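Long-range contacts in nuclease-like protein (Chaetomium thermophilum, PDB 6GRC), which probably acts as a structure-specific nuclease that resolves four-way DNA junctions and cuts 5' flaps with the aid of bound metal ions: residues D24-H29 against E445-L450; T59-F64 against I323-V328; L361-S366 against S383-E388; L392-E397 against F433-P438. One frame throughout, in Å; residues are numbered along the deposited sequence.

Interaction 1: residues D24-H29 against E445-L450; sequences DHLEQH and ETILKL
Leu26 and Leu450 reach toward each other tip to tip, Leu26 CD2 meeting Leu450 CD1 at 3.9 Å, while Ile447 crosses Leu26 at about a right angle and offers CG1 to the same methyl, Leu26 CD2, at 4.0 Å. CG of Leu26 is anti to the backbone N (chi1 178°), which aims both methyls at the helix 445-451. Next to Leu26 in the chain, Glu27 crosses Thr446 obliquely: Thr446 OG1 donates to Glu27 OE2 over 2.6 Å, on the anti lone pair, away from the other carboxylate oxygen. The short helix axes pass 10.6 Å apart at 46°, a spacing these side chains bridge. The contact thus seats the last turns of helix 18-29, in the nuclease domain, against a helix of the Gen1 C-terminal domain, with Leu339 of helix 318-339 touching both Leu26 and Ile447. A valine in place of Thr446 would probably leave Glu27 OE2 without this donor and its carboxylate free to swing away. The contact is part apolar, part polar: Leu26 and Ile447 are buried, while Leu450 and Glu27 lie at the exposed margin, and aliphatic packing shares the work with one bond from a neutral hydroxyl to a carboxylate rather than a salt bridge.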
# COMPACT_ATOMS: atom_id res chain seq x y z
N ASP A 24 -8.54 -10.44 7.08
CA ASP A 24 -8.59 -10.24 8.53
C ASP A 24 -9.36 -8.95 8.82
O ASP A 24 -10.26 -8.91 9.66
CB ASP A 24 -7.20 -10.18 9.16
CG ASP A 24 -6.50 -11.55 9.19
OD1 ASP A 24 -7.15 -12.61 8.98
OD2 ASP A 24 -5.29 -11.55 9.44
N HIS A 25 -9.02 -7.89 8.08
CA HIS A 25 -9.67 -6.60 8.28
C HIS A 25 -11.15 -6.66 7.95
O HIS A 25 -11.97 -6.08 8.66
CB HIS A 25 -9.01 -5.53 7.42
CG HIS A 25 -9.53 -4.16 7.67
ND1 HIS A 25 -10.71 -3.70 7.12
CD2 HIS A 25 -9.05 -3.15 8.42
CE1 HIS A 25 -10.93 -2.47 7.53
NE2 HIS A 25 -9.93 -2.10 8.31
N LEU A 26 -11.50 -7.33 6.86
CA LEU A 26 -12.90 -7.48 6.47
C LEU A 26 -13.67 -8.23 7.55
O LEU A 26 -14.82 -7.90 7.84
CB LEU A 26 -13.01 -8.19 5.12
CG LEU A 26 -14.43 -8.46 4.58
CD1 LEU A 26 -15.22 -7.18 4.48
CD2 LEU A 26 -14.38 -9.15 3.22
N GLU A 27 -13.04 -9.23 8.17
CA GLU A 27 -13.68 -9.97 9.26
C GLU A 27 -13.84 -9.15 10.56
O GLU A 27 -14.87 -9.22 11.20
CB GLU A 27 -12.90 -11.25 9.56
CG GLU A 27 -13.26 -12.38 8.61
CD GLU A 27 -12.22 -13.47 8.60
OE1 GLU A 27 -11.45 -13.57 9.56
OE2 GLU A 27 -12.17 -14.24 7.62
N GLN A 28 -12.83 -8.36 10.92
CA GLN A 28 -12.87 -7.57 12.14
C GLN A 28 -13.76 -6.35 12.05
O GLN A 28 -14.59 -6.14 12.93
CB GLN A 28 -11.46 -7.15 12.54
CG GLN A 28 -10.58 -8.36 12.82
CD GLN A 28 -9.19 -7.99 13.30
OE1 GLN A 28 -9.03 -7.09 14.14
NE2 GLN A 28 -8.17 -8.68 12.77
N HIS A 29 -13.61 -5.56 11.00
CA HIS A 29 -14.35 -4.30 10.87
C HIS A 29 -15.58 -4.34 9.98
O HIS A 29 -16.24 -3.32 9.87
CB HIS A 29 -13.42 -3.19 10.38
CG HIS A 29 -12.21 -3.01 11.23
ND1 HIS A 29 -11.06 -3.76 11.07
CD2 HIS A 29 -11.95 -2.14 12.23
CE1 HIS A 29 -10.15 -3.37 11.94
NE2 HIS A 29 -10.67 -2.39 12.66
N GLU A 445 -13.17 -17.67 1.34
CA GLU A 445 -14.41 -18.15 1.87
C GLU A 445 -15.18 -17.02 2.48
O GLU A 445 -16.37 -16.94 2.34
CB GLU A 445 -14.11 -19.21 2.90
CG GLU A 445 -15.28 -19.64 3.75
CD GLU A 445 -14.90 -20.67 4.77
OE1 GLU A 445 -14.24 -20.33 5.74
OE2 GLU A 445 -15.25 -21.83 4.59
N THR A 446 -14.50 -16.13 3.16
CA THR A 446 -15.17 -15.03 3.78
C THR A 446 -15.89 -14.17 2.78
O THR A 446 -17.02 -13.83 2.98
CB THR A 446 -14.22 -14.17 4.56
OG1 THR A 446 -13.61 -14.96 5.57
CG2 THR A 446 -14.97 -13.09 5.21
N ILE A 447 -15.26 -13.87 1.67
CA ILE A 447 -15.90 -13.05 0.67
C ILE A 447 -17.09 -13.74 0.06
O ILE A 447 -18.08 -13.13 -0.24
CB ILE A 447 -14.92 -12.64 -0.43
CG1 ILE A 447 -14.08 -11.48 0.04
CG2 ILE A 447 -15.66 -12.20 -1.66
CD1 ILE A 447 -12.78 -11.35 -0.69
N LEU A 448 -16.97 -15.03 -0.15
CA LEU A 448 -18.05 -15.79 -0.70
C LEU A 448 -19.22 -15.84 0.26
O LEU A 448 -20.35 -15.78 -0.17
CB LEU A 448 -17.58 -17.19 -1.03
CG LEU A 448 -16.55 -17.28 -2.13
CD1 LEU A 448 -16.00 -18.68 -2.22
CD2 LEU A 448 -17.14 -16.85 -3.45
N LYS A 449 -18.96 -15.94 1.55
CA LYS A 449 -20.07 -16.00 2.49
C LYS A 449 -20.91 -14.72 2.46
O LYS A 449 -22.13 -14.78 2.60
CB LYS A 449 -19.60 -16.31 3.92
CG LYS A 449 -19.20 -17.77 4.14
CD LYS A 449 -19.18 -18.21 5.60
CE LYS A 449 -18.60 -19.62 5.70
NZ LYS A 449 -18.92 -20.37 6.95
N LEU A 450 -20.26 -13.58 2.28
CA LEU A 450 -20.95 -12.29 2.20
C LEU A 450 -21.73 -12.16 0.90
O LEU A 450 -22.84 -11.62 0.89
CB LEU A 450 -19.96 -11.13 2.30
CG LEU A 450 -19.14 -11.03 3.59
CD1 LEU A 450 -18.17 -9.87 3.50
CD2 LEU A 450 -20.06 -10.89 4.79

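Interaction 2: residues T59-F64 against I323-V328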
# COMPACT_ATOMS: atom_id res chain seq x y z
N THR A 59 1.50 -3.67 -16.67
CA THR A 59 1.74 -4.27 -15.37
C THR A 59 0.89 -3.57 -14.32
O THR A 59 0.37 -4.21 -13.39
CB THR A 59 3.23 -4.21 -14.97
OG1 THR A 59 3.56 -2.87 -14.63
CG2 THR A 59 4.12 -4.66 -16.11
N LEU A 60 0.72 -2.26 -14.47
CA LEU A 60 -0.20 -1.51 -13.60
C LEU A 60 -1.59 -2.12 -13.72
O LEU A 60 -2.27 -2.35 -12.75
CB LEU A 60 -0.20 -0.02 -14.00
CG LEU A 60 -0.47 1.06 -12.95
CD1 LEU A 60 0.61 1.03 -11.88
CD2 LEU A 60 -0.51 2.44 -13.60
N PHE A 61 -1.99 -2.41 -14.95
CA PHE A 61 -3.28 -3.03 -15.22
C PHE A 61 -3.48 -4.33 -14.43
O PHE A 61 -4.52 -4.54 -13.80
CB PHE A 61 -3.43 -3.27 -16.74
CG PHE A 61 -4.68 -4.01 -17.12
CD1 PHE A 61 -5.85 -3.33 -17.37
CD2 PHE A 61 -4.67 -5.38 -17.23
CE1 PHE A 61 -7.00 -4.00 -17.70
CE2 PHE A 61 -5.82 -6.06 -17.58
CZ PHE A 61 -6.99 -5.37 -17.79
N TYR A 62 -2.46 -5.20 -14.45
CA TYR A 62 -2.54 -6.50 -13.79
C TYR A 62 -2.54 -6.36 -12.25
O TYR A 62 -3.25 -7.09 -11.55
CB TYR A 62 -1.42 -7.41 -14.29
CG TYR A 62 -1.64 -7.95 -15.70
CD1 TYR A 62 -2.79 -8.67 -16.02
CD2 TYR A 62 -0.69 -7.77 -16.70
CE1 TYR A 62 -3.00 -9.19 -17.28
CE2 TYR A 62 -0.88 -8.28 -17.99
CZ TYR A 62 -2.04 -9.00 -18.27
OH TYR A 62 -2.27 -9.52 -19.53
N ARG A 63 -1.79 -5.40 -11.73
CA ARG A 63 -1.81 -5.09 -10.30
C ARG A 63 -3.21 -4.62 -9.88
O ARG A 63 -3.71 -4.97 -8.80
CB ARG A 63 -0.79 -4.00 -9.96
CG ARG A 63 0.67 -4.38 -10.21
CD ARG A 63 1.16 -5.37 -9.20
NE ARG A 63 2.56 -5.75 -9.43
CZ ARG A 63 3.52 -5.76 -8.50
NH1 ARG A 63 3.27 -5.38 -7.23
NH2 ARG A 63 4.75 -6.15 -8.83
N PHE A 64 -3.85 -3.82 -10.74
CA PHE A 64 -5.21 -3.37 -10.46
C PHE A 64 -6.18 -4.57 -10.45
O PHE A 64 -7.07 -4.63 -9.64
CB PHE A 64 -5.66 -2.33 -11.49
CG PHE A 64 -5.00 -0.99 -11.33
CD1 PHE A 64 -3.92 -0.79 -10.48
CD2 PHE A 64 -5.46 0.09 -12.08
CE1 PHE A 64 -3.33 0.45 -10.35
CE2 PHE A 64 -4.87 1.35 -11.96
CZ PHE A 64 -3.81 1.53 -11.09
N ILE A 323 -11.56 -11.48 -25.86
CA ILE A 323 -11.42 -12.71 -25.07
C ILE A 323 -10.29 -12.60 -24.04
O ILE A 323 -10.42 -13.12 -22.92
CB ILE A 323 -11.21 -13.94 -25.98
CG1 ILE A 323 -12.49 -14.23 -26.77
CG2 ILE A 323 -10.79 -15.16 -25.17
CD1 ILE A 323 -12.32 -15.19 -27.93
N LYS A 324 -9.20 -11.93 -24.40
CA LYS A 324 -8.13 -11.73 -23.45
C LYS A 324 -8.56 -10.83 -22.29
O LYS A 324 -8.28 -11.14 -21.12
CB LYS A 324 -6.87 -11.18 -24.12
CG LYS A 324 -5.81 -10.79 -23.11
CD LYS A 324 -4.43 -11.27 -23.48
CE LYS A 324 -3.51 -11.25 -22.26
NZ LYS A 324 -2.32 -12.12 -22.49
N LEU A 325 -9.26 -9.74 -22.57
CA LEU A 325 -9.77 -8.90 -21.49
C LEU A 325 -10.63 -9.71 -20.53
O LEU A 325 -10.45 -9.64 -19.33
CB LEU A 325 -10.56 -7.70 -22.04
CG LEU A 325 -11.20 -6.74 -21.03
CD1 LEU A 325 -10.20 -6.26 -19.99
CD2 LEU A 325 -11.82 -5.56 -21.74
N ILE A 326 -11.55 -10.49 -21.09
CA ILE A 326 -12.50 -11.33 -20.33
C ILE A 326 -11.82 -12.30 -19.37
O ILE A 326 -12.21 -12.39 -18.21
CB ILE A 326 -13.38 -12.14 -21.29
CG1 ILE A 326 -14.38 -11.23 -21.99
CG2 ILE A 326 -14.13 -13.24 -20.57
CD1 ILE A 326 -14.83 -11.77 -23.34
N LYS A 327 -10.85 -13.06 -19.88
CA LYS A 327 -10.12 -14.08 -19.10
C LYS A 327 -9.41 -13.46 -17.91
O LYS A 327 -9.51 -13.93 -16.77
CB LYS A 327 -9.07 -14.75 -19.98
CG LYS A 327 -8.27 -15.87 -19.31
CD LYS A 327 -7.14 -16.32 -20.24
CE LYS A 327 -6.65 -17.74 -19.96
NZ LYS A 327 -5.82 -17.82 -18.73
N VAL A 328 -8.66 -12.41 -18.21
CA VAL A 328 -7.89 -11.65 -17.24
C VAL A 328 -8.77 -10.95 -16.19
O VAL A 328 -8.42 -10.92 -15.01
CB VAL A 328 -7.02 -10.61 -17.98
CG1 VAL A 328 -6.64 -9.44 -17.11
CG2 VAL A 328 -5.77 -11.29 -18.55
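The Phe61 ring presents its edge to the other helix: near its plane lie Val328 CG1, 3.5 Å from Phe61 CE2, and Leu325 CD1, 4.0 Å from Phe61 CZ. The Tyr62 ring takes Phe61 CD2 over one face, toward the rim, and has Val328 CG2 in plane at its edge, 3.7 Å from Tyr62 CE1; Val328 CG1 approaches the same ring obliquely. Val328 is therefore the shared partner: CG1 touches both rings, CG2 the edge of Tyr62 only. A chi1 of 157° sets CG1 opposite the main-chain nitrogen and carries it to the two rings. Leu325 comes in at about a right angle to Phe61.

The two helices, 55-70 of the XPG N-terminal, PIN-like domain and 318-339, which leads on to the Gen1 C-terminal domain, run at 41° with their short axes 12.3 Å apart. That separation is wide, and the two aromatic side chains span it. Phe61 is buried, its ring also meeting that of Phe110 and touching Leu306 and Thr310 of helix 303-314.

At the exposed side Tyr62 OH lies 3.5 Å from Lys324 CE, the two side chains crossing at about a right angle, so the hydroxyl rests against the aliphatic part of the lysine. An alanine at Tyr62 would probably strip Val328 CG2 of its aromatic neighbour and open a gap beside the Phe61 ring, with Lys324 CE losing its support. Trp316 touches Tyr62 as well, and the nearest atom of the contact is about 9 Å from the bound nucleic acid.

Interaction 3: residues L361-S366 against S383-E388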
# COMPACT_ATOMS: atom_id res chain seq x y z
N LEU A 361 -23.42 -15.12 -10.43
CA LEU A 361 -22.01 -14.92 -10.07
C LEU A 361 -21.25 -16.26 -10.00
O LEU A 361 -20.22 -16.42 -10.64
CB LEU A 361 -21.85 -14.19 -8.73
CG LEU A 361 -22.30 -12.73 -8.59
CD1 LEU A 361 -21.83 -12.18 -7.25
CD2 LEU A 361 -21.81 -11.84 -9.73
N VAL A 362 -21.77 -17.20 -9.22
CA VAL A 362 -21.08 -18.45 -8.93
C VAL A 362 -21.95 -19.64 -9.33
O VAL A 362 -23.06 -19.80 -8.84
CB VAL A 362 -20.71 -18.54 -7.43
CG1 VAL A 362 -20.14 -19.92 -7.09
CG2 VAL A 362 -19.72 -17.45 -7.07
N LYS A 363 -21.43 -20.48 -10.21
CA LYS A 363 -22.13 -21.68 -10.69
C LYS A 363 -22.06 -22.85 -9.71
O LYS A 363 -22.95 -23.68 -9.67
CB LYS A 363 -21.56 -22.13 -12.04
CG LYS A 363 -22.44 -21.77 -13.24
CD LYS A 363 -22.61 -20.27 -13.41
CE LYS A 363 -23.75 -19.96 -14.37
NZ LYS A 363 -24.15 -18.52 -14.36
N GLY A 364 -20.99 -22.91 -8.92
CA GLY A 364 -20.75 -24.01 -8.00
C GLY A 364 -19.40 -23.93 -7.29
O GLY A 364 -18.53 -23.13 -7.65
N ILE A 365 -19.24 -24.78 -6.28
CA ILE A 365 -18.04 -24.86 -5.45
C ILE A 365 -17.62 -26.32 -5.45
O ILE A 365 -18.46 -27.20 -5.55
CB ILE A 365 -18.32 -24.37 -4.01
CG1 ILE A 365 -18.90 -22.94 -4.06
CG2 ILE A 365 -17.06 -24.44 -3.14
CD1 ILE A 365 -19.06 -22.27 -2.71
N SER A 366 -16.32 -26.58 -5.37
CA SER A 366 -15.79 -27.94 -5.57
C SER A 366 -14.69 -28.36 -4.59
O SER A 366 -14.27 -29.52 -4.61
CB SER A 366 -15.29 -28.10 -7.02
OG SER A 366 -14.56 -26.94 -7.47
N SER A 383 -16.68 -21.97 -9.43
CA SER A 383 -16.82 -21.97 -10.88
C SER A 383 -17.72 -20.81 -11.33
O SER A 383 -18.62 -20.39 -10.60
CB SER A 383 -17.37 -23.32 -11.36
OG SER A 383 -18.77 -23.36 -11.25
N PHE A 384 -17.47 -20.30 -12.54
CA PHE A 384 -18.21 -19.16 -13.09
C PHE A 384 -18.05 -19.11 -14.62
O PHE A 384 -17.19 -19.78 -15.19
CB PHE A 384 -17.69 -17.86 -12.47
CG PHE A 384 -16.23 -17.64 -12.69
CD1 PHE A 384 -15.29 -18.31 -11.91
CD2 PHE A 384 -15.78 -16.80 -13.69
CE1 PHE A 384 -13.93 -18.13 -12.13
CE2 PHE A 384 -14.43 -16.61 -13.91
CZ PHE A 384 -13.50 -17.27 -13.13
N ILE A 385 -18.89 -18.31 -15.29
CA ILE A 385 -18.78 -18.15 -16.74
C ILE A 385 -18.20 -16.77 -17.06
O ILE A 385 -18.89 -15.77 -16.93
CB ILE A 385 -20.14 -18.41 -17.44
CG1 ILE A 385 -20.62 -19.82 -17.12
CG2 ILE A 385 -20.00 -18.24 -18.96
CD1 ILE A 385 -21.68 -20.38 -18.06
N PRO A 386 -16.92 -16.72 -17.47
CA PRO A 386 -16.23 -15.42 -17.60
C PRO A 386 -16.97 -14.38 -18.45
O PRO A 386 -17.22 -13.27 -17.98
CB PRO A 386 -14.89 -15.80 -18.23
CG PRO A 386 -14.64 -17.19 -17.76
CD PRO A 386 -15.99 -17.85 -17.71
N ALA A 387 -17.32 -14.76 -19.69
CA ALA A 387 -18.00 -13.85 -20.63
C ALA A 387 -19.34 -13.37 -20.08
O ALA A 387 -19.69 -12.21 -20.20
CB ALA A 387 -18.21 -14.53 -21.98
N GLU A 388 -20.08 -14.29 -19.47
CA GLU A 388 -21.35 -13.97 -18.83
C GLU A 388 -21.18 -12.95 -17.72
O GLU A 388 -21.95 -12.00 -17.61
CB GLU A 388 -21.93 -15.25 -18.24
CG GLU A 388 -23.36 -15.16 -17.76
CD GLU A 388 -23.87 -16.51 -17.29
OE1 GLU A 388 -23.86 -17.47 -18.09
OE2 GLU A 388 -24.26 -16.60 -16.11
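Lys363 and Ser383 are joined first through the main chain. Lys363 N donates to Ser383 O over 2.8 Å, from above the carbonyl plane, and Ser383 N donates to Gly364 O, also over 2.8 Å, at an N-H...O angle of 156°. Ser383 thus bonds to two successive residues at the open end of the hairpin formed by strands 364-371 and 377-384. A CA-H...O contact from Val362 CA, 3.6 Å away, gives Ser383 O a second, weaker partner.

The ionic term lies beyond the strands. Lys363 NZ pairs with Glu388 OE2 at 2.6 Å, on the syn side and 24° out of the carboxylate plane; the two chains come from opposite directions, Glu388 extended beyond CG from the short helix 386-390. Lys363 NZ also binds Ser359 O.

Packing is the smaller term. The lysine chain, bent at chi2 (63°), passes obliquely over Ile385, with Lys363 CE 4.2 Å from Ile385 CG1. On the neighbouring residues, Leu361 O lies 3.4 Å from Phe384 CB.

The chemistry implies division of labour: hydrogen bonds between peptide groups join the strands at the hairpin's open end, while an exposed salt bridge ties that end to the helix whose N-cap position Ile385 holds.

Interaction 4: residues L392-E397 against F433-P438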
# COMPACT_ATOMS: atom_id res chain seq x y z
N LEU A 392 -19.36 -9.06 -21.97
CA LEU A 392 -18.86 -8.73 -23.30
C LEU A 392 -19.05 -9.94 -24.19
O LEU A 392 -18.75 -11.07 -23.78
CB LEU A 392 -17.38 -8.32 -23.29
CG LEU A 392 -17.02 -6.85 -23.08
CD1 LEU A 392 -15.52 -6.67 -23.25
CD2 LEU A 392 -17.79 -5.93 -24.02
N ASP A 393 -19.54 -9.70 -25.39
CA ASP A 393 -19.75 -10.76 -26.36
C ASP A 393 -18.64 -10.67 -27.39
O ASP A 393 -18.62 -9.75 -28.22
CB ASP A 393 -21.13 -10.59 -27.01
CG ASP A 393 -21.42 -11.66 -28.04
OD1 ASP A 393 -21.04 -12.83 -27.83
OD2 ASP A 393 -22.04 -11.31 -29.07
N PRO A 394 -17.69 -11.62 -27.36
CA PRO A 394 -16.60 -11.60 -28.34
C PRO A 394 -17.05 -11.67 -29.80
O PRO A 394 -16.30 -11.24 -30.68
CB PRO A 394 -15.77 -12.83 -27.97
CG PRO A 394 -16.07 -13.10 -26.54
CD PRO A 394 -17.49 -12.67 -26.34
N GLY A 395 -18.25 -12.21 -30.05
CA GLY A 395 -18.82 -12.31 -31.41
C GLY A 395 -19.12 -10.99 -32.12
O GLY A 395 -19.11 -10.94 -33.35
N GLN A 396 -19.40 -9.94 -31.36
CA GLN A 396 -19.61 -8.60 -31.94
C GLN A 396 -18.29 -7.93 -32.39
O GLN A 396 -18.29 -6.76 -32.78
CB GLN A 396 -20.34 -7.68 -30.94
CG GLN A 396 -21.80 -8.04 -30.72
CD GLN A 396 -22.52 -7.05 -29.82
OE1 GLN A 396 -22.98 -6.00 -30.28
NE2 GLN A 396 -22.62 -7.37 -28.53
N GLU A 397 -17.19 -8.68 -32.31
CA GLU A 397 -15.89 -8.20 -32.76
C GLU A 397 -15.35 -9.12 -33.85
O GLU A 397 -15.60 -10.33 -33.81
CB GLU A 397 -14.90 -8.15 -31.59
CG GLU A 397 -15.42 -7.41 -30.37
CD GLU A 397 -14.39 -6.52 -29.70
OE1 GLU A 397 -13.26 -6.39 -30.22
OE2 GLU A 397 -14.71 -5.93 -28.64
N PHE A 433 -8.78 -21.14 -24.88
CA PHE A 433 -9.70 -20.63 -23.86
C PHE A 433 -11.04 -20.17 -24.46
O PHE A 433 -11.08 -19.28 -25.31
CB PHE A 433 -9.03 -19.48 -23.09
CG PHE A 433 -9.92 -18.80 -22.09
CD1 PHE A 433 -10.12 -19.36 -20.83
CD2 PHE A 433 -10.56 -17.61 -22.40
CE1 PHE A 433 -10.95 -18.74 -19.91
CE2 PHE A 433 -11.39 -16.99 -21.48
CZ PHE A 433 -11.58 -17.56 -20.23
N ASP A 434 -12.12 -20.79 -24.00
CA ASP A 434 -13.49 -20.42 -24.38
C ASP A 434 -14.10 -19.67 -23.19
O ASP A 434 -14.29 -20.26 -22.13
CB ASP A 434 -14.30 -21.68 -24.69
CG ASP A 434 -15.74 -21.39 -25.13
OD1 ASP A 434 -16.21 -20.23 -25.08
OD2 ASP A 434 -16.42 -22.36 -25.53
N PRO A 435 -14.42 -18.38 -23.36
CA PRO A 435 -15.03 -17.62 -22.26
C PRO A 435 -16.48 -18.00 -21.85
O PRO A 435 -16.97 -17.49 -20.84
CB PRO A 435 -14.99 -16.16 -22.76
CG PRO A 435 -14.90 -16.27 -24.24
CD PRO A 435 -14.10 -17.51 -24.51
N TRP A 436 -17.13 -18.87 -22.63
CA TRP A 436 -18.48 -19.38 -22.30
C TRP A 436 -18.50 -20.72 -21.56
O TRP A 436 -19.54 -21.11 -21.02
CB TRP A 436 -19.29 -19.49 -23.58
CG TRP A 436 -19.49 -18.18 -24.23
CD1 TRP A 436 -18.83 -17.71 -25.33
CD2 TRP A 436 -20.38 -17.15 -23.81
NE1 TRP A 436 -19.28 -16.44 -25.62
CE2 TRP A 436 -20.23 -16.07 -24.70
CE3 TRP A 436 -21.32 -17.04 -22.76
CZ2 TRP A 436 -20.97 -14.89 -24.59
CZ3 TRP A 436 -22.05 -15.86 -22.64
CH2 TRP A 436 -21.87 -14.80 -23.56
N GLN A 437 -17.37 -21.42 -21.56
CA GLN A 437 -17.15 -22.54 -20.65
C GLN A 437 -16.97 -22.03 -19.22
O GLN A 437 -16.60 -20.87 -19.01
CB GLN A 437 -15.90 -23.35 -21.04
CG GLN A 437 -16.02 -24.18 -22.30
CD GLN A 437 -17.06 -25.28 -22.18
OE1 GLN A 437 -17.99 -25.36 -22.99
NE2 GLN A 437 -16.91 -26.13 -21.17
N PRO A 438 -17.23 -22.90 -18.23
CA PRO A 438 -16.92 -22.55 -16.85
C PRO A 438 -15.42 -22.45 -16.62
O PRO A 438 -14.66 -23.29 -17.12
CB PRO A 438 -17.51 -23.72 -16.05
CG PRO A 438 -17.55 -24.85 -17.00
CD PRO A 438 -17.89 -24.22 -18.32
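Trp436 and Pro394 have the most surface buried here, with Pro435 beside them. The indole meets the other loop through its six-membered part: Trp436 CZ2 lies 3.8 Å from Asp393 OD1, which sits at the ring edge near its plane, the carboxylate turned 65° against the ring. The two side chains cross at about a right angle. A fully extended first torsion (chi1 180°) swings the carboxylate of Asp393 toward the indole. Pro394 adds CD, 4.2 Å from Trp436 NE1, in an oblique approach to the ring.

The prolines form the inner half. Pro394 and Pro435 slide past each other in opposite directions, and Pro394 CG meets Pro435 CG at 4.1 Å. Both are buried: Pro394 is also laid on Ile323 and Ile326 of helix 318-339, and Pro435 on Ala387.

Local turns hold these residues in place. Pro394 begins a 3-10 segment, and its carbonyl oxygen accepts from Arg319 NE. Asp434 to Gln437 make a type I beta turn, and Asp434 OD1 takes Trp436 N at 2.9 Å in an Asx turn, the N-H...O angle being 164°; the donor stands above the carboxylate plane.

These loops of the Gen1 C-terminal domain lie between helix 386-390 and strand 439-444, on either side of the unmodelled residues 401-430, so the contact brings together the two ordered ends flanking that gap. Chemically it is mostly apolar, proline against proline and, obliquely, against the indole, without a hydrogen bond between the segments; the carboxylate oxygen Asp393 OD1 at the indole edge is likely to add a weak electrostatic attraction.

In the fold
All four contacts are partly buried, each pairing a covered inner part with an exposed margin. Interactions 1 and 2 are helix against helix and tie the nuclease domain to later parts of the chain, about 25 Å apart between centres; interaction 1 combines aliphatic packing with a hydroxyl-carboxylate bond, whereas interaction 2 is aromatic and aliphatic. Interactions 3 and 4 lie farther from the chain's centre, within the Gen1 C-terminal domain, and differ in kind: main-chain bonds and a salt bridge in interaction 3, prolines and an indole in interaction 4. Helix 318-339 is common ground, since Ile326 in interaction 2's segment packs on Pro386 and Pro394. Ala387 N and Pro435 O, probably hydrogen-bonded, link interactions 3 and 4.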